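Local coordinates for uncharacterized protein (Vibrio parahaemolyticus, PDB 1ZBP) that is of unknown function but belongs to the ImpE family, whose members are probably accessory proteins of bacterial type VI secretion systems, at residues Thr2-Ala7 against Glu18-Ala23; Gln12-Leu17 against Cys42-Phe47; Phe37-Cys42 against Ala181-Glu186; Glu223-Gln228 against Leu236-Lys241. One frame throughout, in Å; residues are numbered along the deposited sequence.

Contact 1: Thr2-Ala7 against Glu18-Ala23; sequences TQWKNA and ELLIEA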
loop_
_atom_site.group_PDB
_atom_site.type_symbol
_atom_site.label_atom_id
_atom_site.label_comp_id
_atom_site.label_asym_id
_atom_site.label_seq_id
_atom_site.Cartn_x
_atom_site.Cartn_y
_atom_site.Cartn_z
ATOM N N THR A 2 -4.180 -18.925 -21.934
ATOM C CA THR A 2 -5.614 -18.508 -21.863
ATOM C C THR A 2 -5.820 -17.212 -22.646
ATOM O O THR A 2 -5.031 -16.894 -23.532
ATOM C CB THR A 2 -6.056 -18.283 -20.396
ATOM O OG1 THR A 2 -5.287 -17.218 -19.824
ATOM C CG2 THR A 2 -5.837 -19.546 -19.572
ATOM N N GLN A 3 -6.879 -16.470 -22.321
ATOM C CA GLN A 3 -7.165 -15.206 -23.001
ATOM C C GLN A 3 -7.084 -14.012 -22.049
ATOM O O GLN A 3 -6.607 -12.942 -22.430
ATOM C CB GLN A 3 -8.552 -15.236 -23.648
ATOM C CG GLN A 3 -8.738 -14.176 -24.724
ATOM C CD GLN A 3 -10.173 -14.065 -25.208
ATOM O OE1 GLN A 3 -10.842 -15.073 -25.452
ATOM N NE2 GLN A 3 -10.649 -12.833 -25.364
ATOM N N TRP A 4 -7.561 -14.192 -20.818
ATOM C CA TRP A 4 -7.522 -13.118 -19.828
ATOM C C TRP A 4 -6.074 -12.808 -19.454
ATOM O O TRP A 4 -5.712 -11.650 -19.245
ATOM C CB TRP A 4 -8.320 -13.503 -18.563
ATOM C CG TRP A 4 -7.794 -14.711 -17.816
ATOM C CD1 TRP A 4 -8.069 -16.022 -18.078
ATOM C CD2 TRP A 4 -6.843 -14.707 -16.743
ATOM N NE1 TRP A 4 -7.343 -16.835 -17.240
ATOM C CE2 TRP A 4 -6.580 -16.056 -16.412
ATOM C CE3 TRP A 4 -6.181 -13.694 -16.030
ATOM C CZ2 TRP A 4 -5.681 -16.422 -15.399
ATOM C CZ3 TRP A 4 -5.286 -14.058 -15.021
ATOM C CH2 TRP A 4 -5.045 -15.412 -14.718
ATOM N N LYS A 5 -5.252 -13.856 -19.394
ATOM C CA LYS A 5 -3.839 -13.743 -19.045
ATOM C C LYS A 5 -3.086 -12.975 -20.129
ATOM O O LYS A 5 -1.936 -12.565 -19.943
ATOM C CB LYS A 5 -3.239 -15.146 -18.878
ATOM C CG LYS A 5 -2.240 -15.284 -17.731
ATOM C CD LYS A 5 -1.874 -16.746 -17.477
ATOM C CE LYS A 5 -0.930 -16.899 -16.284
ATOM N NZ LYS A 5 0.361 -16.169 -16.467
ATOM N N ASN A 6 -3.752 -12.783 -21.263
ATOM C CA ASN A 6 -3.177 -12.066 -22.393
ATOM C C ASN A 6 -3.687 -10.625 -22.337
ATOM O O ASN A 6 -2.984 -9.685 -22.717
ATOM C CB ASN A 6 -3.604 -12.736 -23.706
ATOM C CG ASN A 6 -2.469 -12.830 -24.718
ATOM O OD1 ASN A 6 -2.059 -11.830 -25.314
ATOM N ND2 ASN A 6 -1.950 -14.043 -24.909
ATOM N N ALA A 7 -4.912 -10.450 -21.851
ATOM C CA ALA A 7 -5.479 -9.116 -21.737
ATOM C C ALA A 7 -4.770 -8.375 -20.609
ATOM O O ALA A 7 -4.687 -7.150 -20.619
ATOM C CB ALA A 7 -6.975 -9.202 -21.459
ATOM N N GLU A 18 -13.494 -9.395 -17.293
ATOM C CA GLU A 18 -14.600 -9.904 -18.108
ATOM C C GLU A 18 -14.301 -11.317 -18.585
ATOM O O GLU A 18 -15.165 -12.189 -18.553
ATOM C CB GLU A 18 -14.831 -9.005 -19.329
ATOM C CG GLU A 18 -14.855 -7.518 -19.031
ATOM C CD GLU A 18 -15.741 -7.168 -17.856
ATOM O OE1 GLU A 18 -15.406 -7.573 -16.719
ATOM O OE2 GLU A 18 -16.771 -6.486 -18.068
ATOM N N LEU A 19 -13.072 -11.532 -19.041
ATOM C CA LEU A 19 -12.667 -12.850 -19.515
ATOM C C LEU A 19 -12.691 -13.897 -18.389
ATOM O O LEU A 19 -12.719 -15.098 -18.656
ATOM C CB LEU A 19 -11.271 -12.789 -20.157
ATOM C CG LEU A 19 -11.196 -12.173 -21.557
ATOM C CD1 LEU A 19 -9.744 -12.046 -22.003
ATOM C CD2 LEU A 19 -11.977 -13.037 -22.533
ATOM N N LEU A 20 -12.687 -13.438 -17.140
ATOM C CA LEU A 20 -12.723 -14.345 -16.001
ATOM C C LEU A 20 -14.156 -14.601 -15.545
ATOM O O LEU A 20 -14.550 -15.748 -15.326
ATOM C CB LEU A 20 -11.898 -13.779 -14.844
ATOM C CG LEU A 20 -10.391 -13.853 -15.069
ATOM C CD1 LEU A 20 -9.641 -13.140 -13.956
ATOM C CD2 LEU A 20 -9.976 -15.309 -15.150
ATOM N N ILE A 21 -14.939 -13.537 -15.408
ATOM C CA ILE A 21 -16.321 -13.673 -14.980
ATOM C C ILE A 21 -17.076 -14.606 -15.911
ATOM O O ILE A 21 -17.887 -15.413 -15.460
ATOM C CB ILE A 21 -17.036 -12.317 -14.961
ATOM C CG1 ILE A 21 -16.424 -11.428 -13.878
ATOM C CG2 ILE A 21 -18.522 -12.525 -14.719
ATOM C CD1 ILE A 21 -17.022 -10.034 -13.816
ATOM N N GLU A 22 -16.809 -14.490 -17.210
ATOM C CA GLU A 22 -17.457 -15.335 -18.208
ATOM C C GLU A 22 -16.840 -16.736 -18.184
ATOM O O GLU A 22 -17.504 -17.722 -18.510
ATOM C CB GLU A 22 -17.297 -14.736 -19.613
ATOM C CG GLU A 22 -18.489 -13.912 -20.136
ATOM C CD GLU A 22 -18.537 -12.490 -19.599
ATOM O OE1 GLU A 22 -19.263 -11.655 -20.184
ATOM O OE2 GLU A 22 -17.861 -12.203 -18.591
ATOM N N ALA A 23 -15.569 -16.819 -17.797
ATOM C CA ALA A 23 -14.868 -18.099 -17.739
ATOM C C ALA A 23 -15.400 -19.009 -16.636
ATOM O O ALA A 23 -15.425 -20.233 -16.788
ATOM C CB ALA A 23 -13.380 -17.865 -17.549
#

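Contact 2: Gln12-Leu17 against Cys42-Phe47; sequences QLQQAL and CIDGDF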
loop_
_atom_site.group_PDB
_atom_site.type_symbol
_atom_site.label_atom_id
_atom_site.label_comp_id
_atom_site.label_asym_id
_atom_site.label_seq_id
_atom_site.Cartn_x
_atom_site.Cartn_y
_atom_site.Cartn_z
ATOM N N GLN A 12 -4.648 -4.364 -19.720
ATOM C CA GLN A 12 -6.101 -4.230 -19.711
ATOM C C GLN A 12 -6.696 -4.975 -18.515
ATOM O O GLN A 12 -6.940 -6.182 -18.580
ATOM C CB GLN A 12 -6.689 -4.778 -21.013
ATOM C CG GLN A 12 -7.816 -3.922 -21.573
ATOM C CD GLN A 12 -7.317 -2.602 -22.143
ATOM O OE1 GLN A 12 -8.104 -1.691 -22.412
ATOM N NE2 GLN A 12 -6.003 -2.498 -22.338
ATOM N N LEU A 13 -6.926 -4.243 -17.427
ATOM C CA LEU A 13 -7.473 -4.819 -16.205
ATOM C C LEU A 13 -8.964 -5.106 -16.327
ATOM O O LEU A 13 -9.409 -6.203 -16.002
ATOM C CB LEU A 13 -7.226 -3.882 -15.015
ATOM C CG LEU A 13 -7.494 -4.476 -13.623
ATOM C CD1 LEU A 13 -6.552 -5.645 -13.375
ATOM C CD2 LEU A 13 -7.297 -3.412 -12.559
ATOM N N GLN A 14 -9.738 -4.133 -16.795
ATOM C CA GLN A 14 -11.172 -4.336 -16.937
ATOM C C GLN A 14 -11.477 -5.533 -17.837
ATOM O O GLN A 14 -12.276 -6.399 -17.477
ATOM C CB GLN A 14 -11.837 -3.080 -17.493
ATOM C CG GLN A 14 -11.636 -1.849 -16.628
ATOM C CD GLN A 14 -11.933 -2.111 -15.163
ATOM O OE1 GLN A 14 -11.147 -2.758 -14.466
ATOM N NE2 GLN A 14 -13.076 -1.622 -14.689
ATOM N N GLN A 15 -10.835 -5.584 -19.004
ATOM C CA GLN A 15 -11.038 -6.683 -19.949
ATOM C C GLN A 15 -10.670 -8.030 -19.331
ATOM O O GLN A 15 -11.380 -9.018 -19.513
ATOM C CB GLN A 15 -10.209 -6.452 -21.228
ATOM C CG GLN A 15 -10.095 -7.680 -22.145
ATOM C CD GLN A 15 -9.299 -7.412 -23.424
ATOM O OE1 GLN A 15 -8.223 -6.814 -23.387
ATOM N NE2 GLN A 15 -9.819 -7.880 -24.556
ATOM N N ALA A 16 -9.557 -8.061 -18.604
ATOM C CA ALA A 16 -9.086 -9.285 -17.958
ATOM C C ALA A 16 -10.137 -9.840 -16.998
ATOM O O ALA A 16 -10.263 -11.058 -16.847
ATOM C CB ALA A 16 -7.778 -9.019 -17.213
ATOM N N LEU A 17 -10.890 -8.946 -16.358
ATOM C CA LEU A 17 -11.938 -9.345 -15.425
ATOM C C LEU A 17 -13.109 -9.990 -16.165
ATOM O O LEU A 17 -13.644 -11.013 -15.729
ATOM C CB LEU A 17 -12.421 -8.132 -14.619
ATOM C CG LEU A 17 -11.420 -7.530 -13.621
ATOM C CD1 LEU A 17 -11.991 -6.259 -13.001
ATOM C CD2 LEU A 17 -11.103 -8.556 -12.541
ATOM N N CYS A 42 -8.832 -7.328 -6.234
ATOM C CA CYS A 42 -8.173 -6.516 -5.217
ATOM C C CYS A 42 -7.363 -5.402 -5.886
ATOM O O CYS A 42 -7.300 -4.278 -5.381
ATOM C CB CYS A 42 -7.274 -7.389 -4.346
ATOM S SG CYS A 42 -8.218 -8.552 -3.352
ATOM N N ILE A 43 -6.761 -5.717 -7.031
ATOM C CA ILE A 43 -5.984 -4.738 -7.771
ATOM C C ILE A 43 -6.907 -3.616 -8.260
ATOM O O ILE A 43 -6.528 -2.445 -8.270
ATOM C CB ILE A 43 -5.280 -5.382 -8.990
ATOM C CG1 ILE A 43 -4.300 -6.455 -8.527
ATOM C CG2 ILE A 43 -4.525 -4.316 -9.777
ATOM C CD1 ILE A 43 -3.636 -7.195 -9.658
ATOM N N ASP A 44 -8.123 -3.980 -8.656
ATOM C CA ASP A 44 -9.085 -3.003 -9.149
ATOM C C ASP A 44 -9.621 -2.157 -8.006
ATOM O O ASP A 44 -10.135 -1.054 -8.217
ATOM C CB ASP A 44 -10.243 -3.716 -9.847
ATOM C CG ASP A 44 -11.293 -2.752 -10.372
ATOM O OD1 ASP A 44 -12.050 -2.179 -9.558
ATOM O OD2 ASP A 44 -11.361 -2.568 -11.605
ATOM N N GLY A 45 -9.514 -2.689 -6.794
ATOM C CA GLY A 45 -9.998 -1.969 -5.632
ATOM C C GLY A 45 -11.420 -2.321 -5.223
ATOM O O GLY A 45 -11.913 -1.827 -4.213
ATOM N N ASP A 46 -12.096 -3.156 -6.006
ATOM C CA ASP A 46 -13.463 -3.541 -5.662
ATOM C C ASP A 46 -13.363 -4.548 -4.515
ATOM O O ASP A 46 -13.392 -5.765 -4.727
ATOM C CB ASP A 46 -14.176 -4.180 -6.861
ATOM C CG ASP A 46 -15.693 -4.226 -6.686
ATOM O OD1 ASP A 46 -16.165 -4.237 -5.527
ATOM O OD2 ASP A 46 -16.420 -4.268 -7.702
ATOM N N PHE A 47 -13.234 -4.037 -3.295
ATOM C CA PHE A 47 -13.099 -4.902 -2.130
ATOM C C PHE A 47 -14.399 -5.625 -1.765
ATOM O O PHE A 47 -14.389 -6.821 -1.450
ATOM C CB PHE A 47 -12.590 -4.087 -0.935
ATOM C CG PHE A 47 -11.349 -3.291 -1.227
ATOM C CD1 PHE A 47 -10.204 -3.909 -1.709
ATOM C CD2 PHE A 47 -11.331 -1.916 -1.039
ATOM C CE1 PHE A 47 -9.061 -3.169 -1.989
ATOM C CE2 PHE A 47 -10.190 -1.165 -1.317
ATOM C CZ PHE A 47 -9.058 -1.792 -1.796
#

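Contact 3: Phe37-Cys42 against Ala181-Glu186; sequences FIELLC and ATSLLE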
loop_
_atom_site.group_PDB
_atom_site.type_symbol
_atom_site.label_atom_id
_atom_site.label_comp_id
_atom_site.label_asym_id
_atom_site.label_seq_id
_atom_site.Cartn_x
_atom_site.Cartn_y
_atom_site.Cartn_z
ATOM N N PHE A 37 -9.673 -14.578 -10.272
ATOM C CA PHE A 37 -10.645 -13.489 -10.391
ATOM C C PHE A 37 -10.647 -12.618 -9.113
ATOM O O PHE A 37 -10.972 -11.427 -9.159
ATOM C CB PHE A 37 -12.040 -14.082 -10.656
ATOM C CG PHE A 37 -13.158 -13.073 -10.626
ATOM C CD1 PHE A 37 -13.082 -11.902 -11.371
ATOM C CD2 PHE A 37 -14.285 -13.290 -9.831
ATOM C CE1 PHE A 37 -14.106 -10.957 -11.324
ATOM C CE2 PHE A 37 -15.312 -12.350 -9.779
ATOM C CZ PHE A 37 -15.219 -11.181 -10.527
ATOM N N ILE A 38 -10.270 -13.218 -7.981
ATOM C CA ILE A 38 -10.214 -12.511 -6.702
ATOM C C ILE A 38 -8.986 -11.595 -6.659
ATOM O O ILE A 38 -9.053 -10.460 -6.167
ATOM C CB ILE A 38 -10.135 -13.504 -5.509
ATOM C CG1 ILE A 38 -11.429 -14.309 -5.420
ATOM C CG2 ILE A 38 -9.911 -12.745 -4.200
ATOM C CD1 ILE A 38 -11.324 -15.542 -4.568
ATOM N N GLU A 39 -7.864 -12.095 -7.170
ATOM C CA GLU A 39 -6.631 -11.315 -7.175
ATOM C C GLU A 39 -6.809 -10.043 -7.989
ATOM O O GLU A 39 -6.520 -8.942 -7.509
ATOM C CB GLU A 39 -5.461 -12.140 -7.727
ATOM C CG GLU A 39 -4.796 -13.030 -6.688
ATOM C CD GLU A 39 -3.587 -13.773 -7.231
ATOM O OE1 GLU A 39 -2.796 -14.295 -6.419
ATOM O OE2 GLU A 39 -3.431 -13.851 -8.469
ATOM N N LEU A 40 -7.310 -10.191 -9.212
ATOM C CA LEU A 40 -7.523 -9.044 -10.089
ATOM C C LEU A 40 -8.628 -8.123 -9.577
ATOM O O LEU A 40 -8.802 -7.006 -10.075
ATOM C CB LEU A 40 -7.831 -9.521 -11.515
ATOM C CG LEU A 40 -6.793 -10.501 -12.107
ATOM C CD1 LEU A 40 -7.157 -10.847 -13.545
ATOM C CD2 LEU A 40 -5.398 -9.888 -12.043
ATOM N N LEU A 41 -9.380 -8.589 -8.585
ATOM C CA LEU A 41 -10.446 -7.778 -7.991
ATOM C C LEU A 41 -9.853 -6.841 -6.935
ATOM O O LEU A 41 -10.310 -5.706 -6.756
ATOM C CB LEU A 41 -11.505 -8.677 -7.350
ATOM C CG LEU A 41 -12.576 -9.192 -8.321
ATOM C CD1 LEU A 41 -13.452 -10.220 -7.623
ATOM C CD2 LEU A 41 -13.423 -8.023 -8.830
ATOM N N CYS A 42 -8.832 -7.328 -6.234
ATOM C CA CYS A 42 -8.173 -6.516 -5.217
ATOM C C CYS A 42 -7.363 -5.402 -5.886
ATOM O O CYS A 42 -7.300 -4.278 -5.381
ATOM C CB CYS A 42 -7.274 -7.389 -4.346
ATOM S SG CYS A 42 -8.218 -8.552 -3.352
ATOM N N ALA A 181 7.450 -10.534 -5.953
ATOM C CA ALA A 181 6.084 -11.023 -6.088
ATOM C C ALA A 181 6.089 -12.425 -6.657
ATOM O O ALA A 181 6.799 -12.718 -7.615
ATOM C CB ALA A 181 5.278 -10.099 -6.988
ATOM N N THR A 182 5.286 -13.291 -6.058
ATOM C CA THR A 182 5.211 -14.662 -6.514
ATOM C C THR A 182 3.783 -14.978 -6.895
ATOM O O THR A 182 3.374 -16.132 -6.917
ATOM C CB THR A 182 5.709 -15.612 -5.419
ATOM O OG1 THR A 182 4.856 -15.516 -4.274
ATOM C CG2 THR A 182 7.136 -15.231 -5.016
ATOM N N SER A 183 3.037 -13.930 -7.219
ATOM C CA SER A 183 1.642 -14.067 -7.598
ATOM C C SER A 183 1.207 -12.735 -8.166
ATOM O O SER A 183 1.854 -11.726 -7.919
ATOM C CB SER A 183 0.802 -14.368 -6.365
ATOM O OG SER A 183 0.577 -13.166 -5.637
ATOM N N LEU A 184 0.103 -12.741 -8.908
ATOM C CA LEU A 184 -0.441 -11.542 -9.536
ATOM C C LEU A 184 -0.685 -10.410 -8.526
ATOM O O LEU A 184 -0.103 -9.323 -8.631
ATOM C CB LEU A 184 -1.769 -11.877 -10.234
ATOM C CG LEU A 184 -1.842 -13.126 -11.133
ATOM C CD1 LEU A 184 -3.291 -13.534 -11.322
ATOM C CD2 LEU A 184 -1.179 -12.855 -12.491
ATOM N N LEU A 185 -1.559 -10.666 -7.557
ATOM C CA LEU A 185 -1.892 -9.668 -6.543
ATOM C C LEU A 185 -0.661 -9.180 -5.773
ATOM O O LEU A 185 -0.522 -7.985 -5.496
ATOM C CB LEU A 185 -2.917 -10.244 -5.572
ATOM C CG LEU A 185 -3.362 -9.365 -4.396
ATOM C CD1 LEU A 185 -3.735 -7.963 -4.881
ATOM C CD2 LEU A 185 -4.540 -10.026 -3.712
ATOM N N GLU A 186 0.231 -10.100 -5.426
ATOM C CA GLU A 186 1.429 -9.716 -4.696
ATOM C C GLU A 186 2.265 -8.657 -5.420
ATOM O O GLU A 186 3.162 -8.061 -4.827
ATOM C CB GLU A 186 2.289 -10.945 -4.382
ATOM C CG GLU A 186 1.658 -11.929 -3.409
ATOM C CD GLU A 186 2.665 -12.935 -2.886
ATOM O OE1 GLU A 186 3.780 -12.975 -3.435
ATOM O OE2 GLU A 186 2.358 -13.682 -1.929
#

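Contact 4: Glu223-Gln228 against Leu236-Lys241; sequences ETDWKQ and LGLGLK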
loop_
_atom_site.group_PDB
_atom_site.type_symbol
_atom_site.label_atom_id
_atom_site.label_comp_id
_atom_site.label_asym_id
_atom_site.label_seq_id
_atom_site.Cartn_x
_atom_site.Cartn_y
_atom_site.Cartn_z
ATOM N N GLU A 223 2.930 2.472 -13.876
ATOM C CA GLU A 223 3.259 3.854 -14.150
ATOM C C GLU A 223 2.997 4.688 -12.908
ATOM O O GLU A 223 2.240 4.287 -12.020
ATOM C CB GLU A 223 2.472 4.394 -15.349
ATOM C CG GLU A 223 1.033 4.804 -15.078
ATOM C CD GLU A 223 0.441 5.639 -16.220
ATOM O OE1 GLU A 223 0.425 5.152 -17.381
ATOM O OE2 GLU A 223 -0.012 6.780 -15.952
ATOM N N THR A 224 3.650 5.840 -12.841
ATOM C CA THR A 224 3.513 6.743 -11.710
ATOM C C THR A 224 3.163 8.144 -12.233
ATOM O O THR A 224 3.899 8.707 -13.040
ATOM C CB THR A 224 4.838 6.812 -10.913
ATOM O OG1 THR A 224 5.262 5.486 -10.570
ATOM C CG2 THR A 224 4.663 7.633 -9.657
ATOM N N ASP A 225 2.044 8.697 -11.773
ATOM C CA ASP A 225 1.605 10.032 -12.182
ATOM C C ASP A 225 1.550 10.917 -10.933
ATOM O O ASP A 225 1.528 10.415 -9.812
ATOM C CB ASP A 225 0.217 9.959 -12.856
ATOM C CG ASP A 225 -0.035 11.115 -13.834
ATOM O OD1 ASP A 225 0.753 11.269 -14.794
ATOM O OD2 ASP A 225 -1.024 11.868 -13.662
ATOM N N TRP A 226 1.530 12.232 -11.118
ATOM C CA TRP A 226 1.478 13.143 -9.976
ATOM C C TRP A 226 0.466 14.263 -10.195
ATOM O O TRP A 226 0.590 15.046 -11.135
ATOM C CB TRP A 226 2.866 13.743 -9.715
ATOM C CG TRP A 226 3.898 12.702 -9.457
ATOM C CD1 TRP A 226 4.679 12.079 -10.381
ATOM C CD2 TRP A 226 4.179 12.074 -8.200
ATOM N NE1 TRP A 226 5.425 11.094 -9.779
ATOM C CE2 TRP A 226 5.137 11.072 -8.441
ATOM C CE3 TRP A 226 3.707 12.265 -6.894
ATOM C CZ2 TRP A 226 5.635 10.252 -7.424
ATOM C CZ3 TRP A 226 4.200 11.450 -5.882
ATOM C CH2 TRP A 226 5.156 10.455 -6.155
ATOM N N LYS A 227 -0.543 14.333 -9.336
ATOM C CA LYS A 227 -1.540 15.384 -9.456
ATOM C C LYS A 227 -1.344 16.390 -8.331
ATOM O O LYS A 227 -1.217 16.015 -7.164
ATOM C CB LYS A 227 -2.965 14.816 -9.392
ATOM C CG LYS A 227 -3.412 14.019 -10.612
ATOM C CD LYS A 227 -4.883 13.609 -10.501
ATOM C CE LYS A 227 -5.326 12.757 -11.692
ATOM N NZ LYS A 227 -5.096 13.445 -13.001
ATOM N N GLN A 228 -1.307 17.669 -8.691
ATOM C CA GLN A 228 -1.152 18.726 -7.705
ATOM C C GLN A 228 -2.543 19.074 -7.173
ATOM O O GLN A 228 -3.508 19.136 -7.936
ATOM C CB GLN A 228 -0.501 19.951 -8.346
ATOM C CG GLN A 228 -0.433 21.162 -7.429
ATOM C CD GLN A 228 0.218 22.360 -8.102
ATOM O OE1 GLN A 228 0.020 22.604 -9.297
ATOM N NE2 GLN A 228 0.978 23.129 -7.330
ATOM N N LEU A 236 -0.066 14.620 -4.602
ATOM C CA LEU A 236 -0.450 13.259 -4.245
ATOM C C LEU A 236 0.076 12.340 -5.331
ATOM O O LEU A 236 0.529 12.808 -6.356
ATOM C CB LEU A 236 -1.964 13.122 -4.140
ATOM C CG LEU A 236 -2.638 13.946 -3.052
ATOM C CD1 LEU A 236 -4.099 13.515 -2.955
ATOM C CD2 LEU A 236 -1.938 13.749 -1.713
ATOM N N GLY A 237 0.019 11.035 -5.119
ATOM C CA GLY A 237 0.536 10.133 -6.129
ATOM C C GLY A 237 -0.503 9.235 -6.749
ATOM O O GLY A 237 -1.620 9.117 -6.248
ATOM N N LEU A 238 -0.128 8.605 -7.855
ATOM C CA LEU A 238 -1.012 7.697 -8.561
ATOM C C LEU A 238 -0.136 6.617 -9.182
ATOM O O LEU A 238 0.808 6.912 -9.927
ATOM C CB LEU A 238 -1.786 8.433 -9.659
ATOM C CG LEU A 238 -2.637 9.638 -9.246
ATOM C CD1 LEU A 238 -3.202 10.330 -10.477
ATOM C CD2 LEU A 238 -3.752 9.181 -8.336
ATOM N N GLY A 239 -0.442 5.367 -8.871
ATOM C CA GLY A 239 0.346 4.281 -9.417
ATOM C C GLY A 239 1.497 3.888 -8.506
ATOM O O GLY A 239 1.437 4.128 -7.307
ATOM N N LEU A 240 2.542 3.300 -9.090
ATOM C CA LEU A 240 3.730 2.823 -8.372
ATOM C C LEU A 240 4.393 3.886 -7.474
ATOM O O LEU A 240 4.648 4.989 -7.908
ATOM C CB LEU A 240 4.739 2.297 -9.406
ATOM C CG LEU A 240 5.946 1.541 -8.851
ATOM C CD1 LEU A 240 5.467 0.218 -8.236
ATOM C CD2 LEU A 240 6.965 1.293 -9.958
ATOM N N LYS A 241 4.675 3.555 -6.221
ATOM C CA LYS A 241 5.303 4.519 -5.335
ATOM C C LYS A 241 6.735 4.818 -5.780
ATOM O O LYS A 241 7.411 3.962 -6.358
ATOM C CB LYS A 241 5.274 4.001 -3.887
ATOM C CG LYS A 241 3.851 3.795 -3.328
ATOM C CD LYS A 241 3.838 3.414 -1.842
ATOM C CE LYS A 241 2.401 3.220 -1.324
ATOM N NZ LYS A 241 2.359 2.893 0.144
#

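Contact 1: Thr2-Ala7 against Glu18-Ala23
Trp-4 and Leu-19 meet with their backbones close, CA to CA 5.2 Å, where the short N-terminal helix 4-7 lies against the side of helix 13-25. The tight part is aromatic and aliphatic. Leu-20 sends CD2 over the five-membered half of the Trp-4 indole, 3.4 Å from its centroid and only 6° off the ring normal, a CH-pi contact with the methyl set squarely on the pyrrole ring. One residue earlier in helix 13-25, Leu-19 CB packs on Trp-4 CB at 3.4 Å. Trp-4 holds CG in the crowded position between its backbone N and carbonyl carbon (chi1 62°), which starts the indole off from CB in a direction Leu-20 can cover. Thr-2 OG1 and Lys-5 CB lie on the opposite face of the ring. Leu-19 CD1 also reaches the start of the short helix, sitting 3.3 Å from Trp-4 N and 4.0 Å from Ala-7 CB.

The looser side belongs to Gln-3, an exposed residue whose extended side chain crosses Leu-19 at about a right angle. Inward, Trp-4 and Leu-20 both touch Leu-40 of helix 31-44, so the indole belongs to a three-helix core. The contact is mainly hydrocarbon and pi surface, with the Gln-3 amide packed on Leu-19 CD2 at the exposed rim, which implies that burial and ring-on-methyl fit, more than directional bonding, hold the N-terminal turn down.

Contact 2: Gln12-Leu17 against Cys42-Phe47
Leu-13 and Asp-44 meet at one end of an antiparallel helical hairpin, where the first turn of helix 13-25 faces the last turn of helix 31-44. Leu-13 does most of the apolar work through one methyl: CD2 rests 3.9 Å from Asp-44 CA and 4.0 Å from Ile-43 CG2. Its CG lies anti to the backbone N (chi1 -168°), and the branch beyond it touches the backbone of the opposing helix. Gln-14, on the exposed rim, crosses the aspartate at about a right angle, with amide and carboxylate planes only 15° apart, though the modelled orientation of that amide is doubtful.

Around these side chains lie the helix ends themselves. Gln-12 occupies the N-cap position of helix 13-25. On the other side, Gly-45 turns the chain out of helix 31-44 with a positive phi of 94°, and Asp-46, centre of an inverse gamma turn, caps helix 47-60 by accepting from Arg-49 N through OD1. Helix 216-219 closes over this end of the hairpin: Lys-219 NZ bonds to Asp-44 O, while Leu-13 packs on Asp-216 and Lys-219, and Ile-43 on Lys-219. One turn on from Leu-13, Leu-17 is held among Phe-37 and Leu-40 of helix 31-44 and still reaches the aspartate, its CD1 4.0 Å from Asp-44 OD2.

Contact 3: Phe37-Cys42 against Ala181-Glu186
Glu-39 and Leu-185 come within 5.1 Å, CA to CA, where the irregular loop 181-186 runs up against the side of helix 31-44. Glu-39 carries much of the contact with its aliphatic part: CG lies 3.5 Å from Leu-185 CB, the two side chains crossing at a slant. Its chi1 of -84° sets CG anti to its own carbonyl carbon, and the extended chain carries the carboxylate on, out over Ser-183 and Leu-184. One of its oxygens is modelled too close to Leu-184, so the position of the whole carboxylate is uncertain and the contact rests on CG and CB. Leu-185 is the buried member of the loop; its CD1 packs 3.6 Å from Cys-42 CB, and Leu-71 of helix 65-84 touches it too. Leu-40 and Leu-184 make a looser contact.

The loop supplies its own polar framework. Glu-186 OE1 accepts from Thr-182 N at 3.0 Å and from Thr-182 OG1 at 2.9 Å, both donors on the same face of the carboxylate plane. Glu-186 N also bonds to Ser-183 OG, an ST motif, although that hydroxyl is less surely placed. The chemistry thus divides: hydrocarbon, including that of a glutamate, joins helix 31-44 to the loop between strands 173-178 and 189-196, while the loop's own hydrogen bonds help to hold its turn, and the two donors on Glu-186 probably favour its charged form.

Contact 4: Glu223-Gln228 against Leu236-Lys241
Thr-224 and Leu-240 meet at the open end of an antiparallel beta hairpin made by strands 224-228 and 235-239. Starting from the threonine backbone, CB lies 3.5 Å from Leu-240 O. There the side chain forks: CG2 comes within 3.2 Å of the same oxygen, and OG1 donates a hydrogen bond to it at 2.8 Å, tilted 25° from the carbonyl plane. OG1, placed for this by chi1 of -53°, beside the backbone N, also meets Leu-240 CB at 3.4 Å. Leu-240 in turn gives its own N-H to Glu-223 O, so the end of the hairpin is gripped twice. The same Glu-223 O is met by Gly-239 CA at 3.2 Å, a CA-H...O contact. In the hydrogen-bonded pair next along, Asp-225 N to Leu-238 O, at 2.8 Å, is straight, but the return bond is weak.

On the face shared by Asp-225 and Leu-238, Lys-227 lays its methylenes across the leucine, CE 3.4 Å from Leu-238 CD1. That face meets helix 216-219, where Gln-218 touches both Asp-225 and Leu-238. Tyr-210 pairs by backbone with Gly-239, and Lys-241 forms a salt bridge with Glu-157 of strand 155-159.

Overall arrangement
Contacts 1, 2 and 3 form one continuous cluster in the N-terminal helical part: 1 and 2 share helix 13-25, 2 and 3 share helix 31-44 and Cys-42, and Leu-40 is packed on by residues of all three. Contacts 1 and 2 are mostly buried, but 1 is mainly apolar and pi, whereas 2 packs leucine against an aspartate-bearing helix end. Contact 3, partly buried, extends this core to a loop of the ImpE family region 139 residues further along the chain. Contact 4, its centre about 18 Å from that of contact 2, is partly buried, with exposed residues on segment 223-228, and relies mainly on hydrogen bonds between strands. Helix 216-219 touches contacts 2 and 4, bridging the gap.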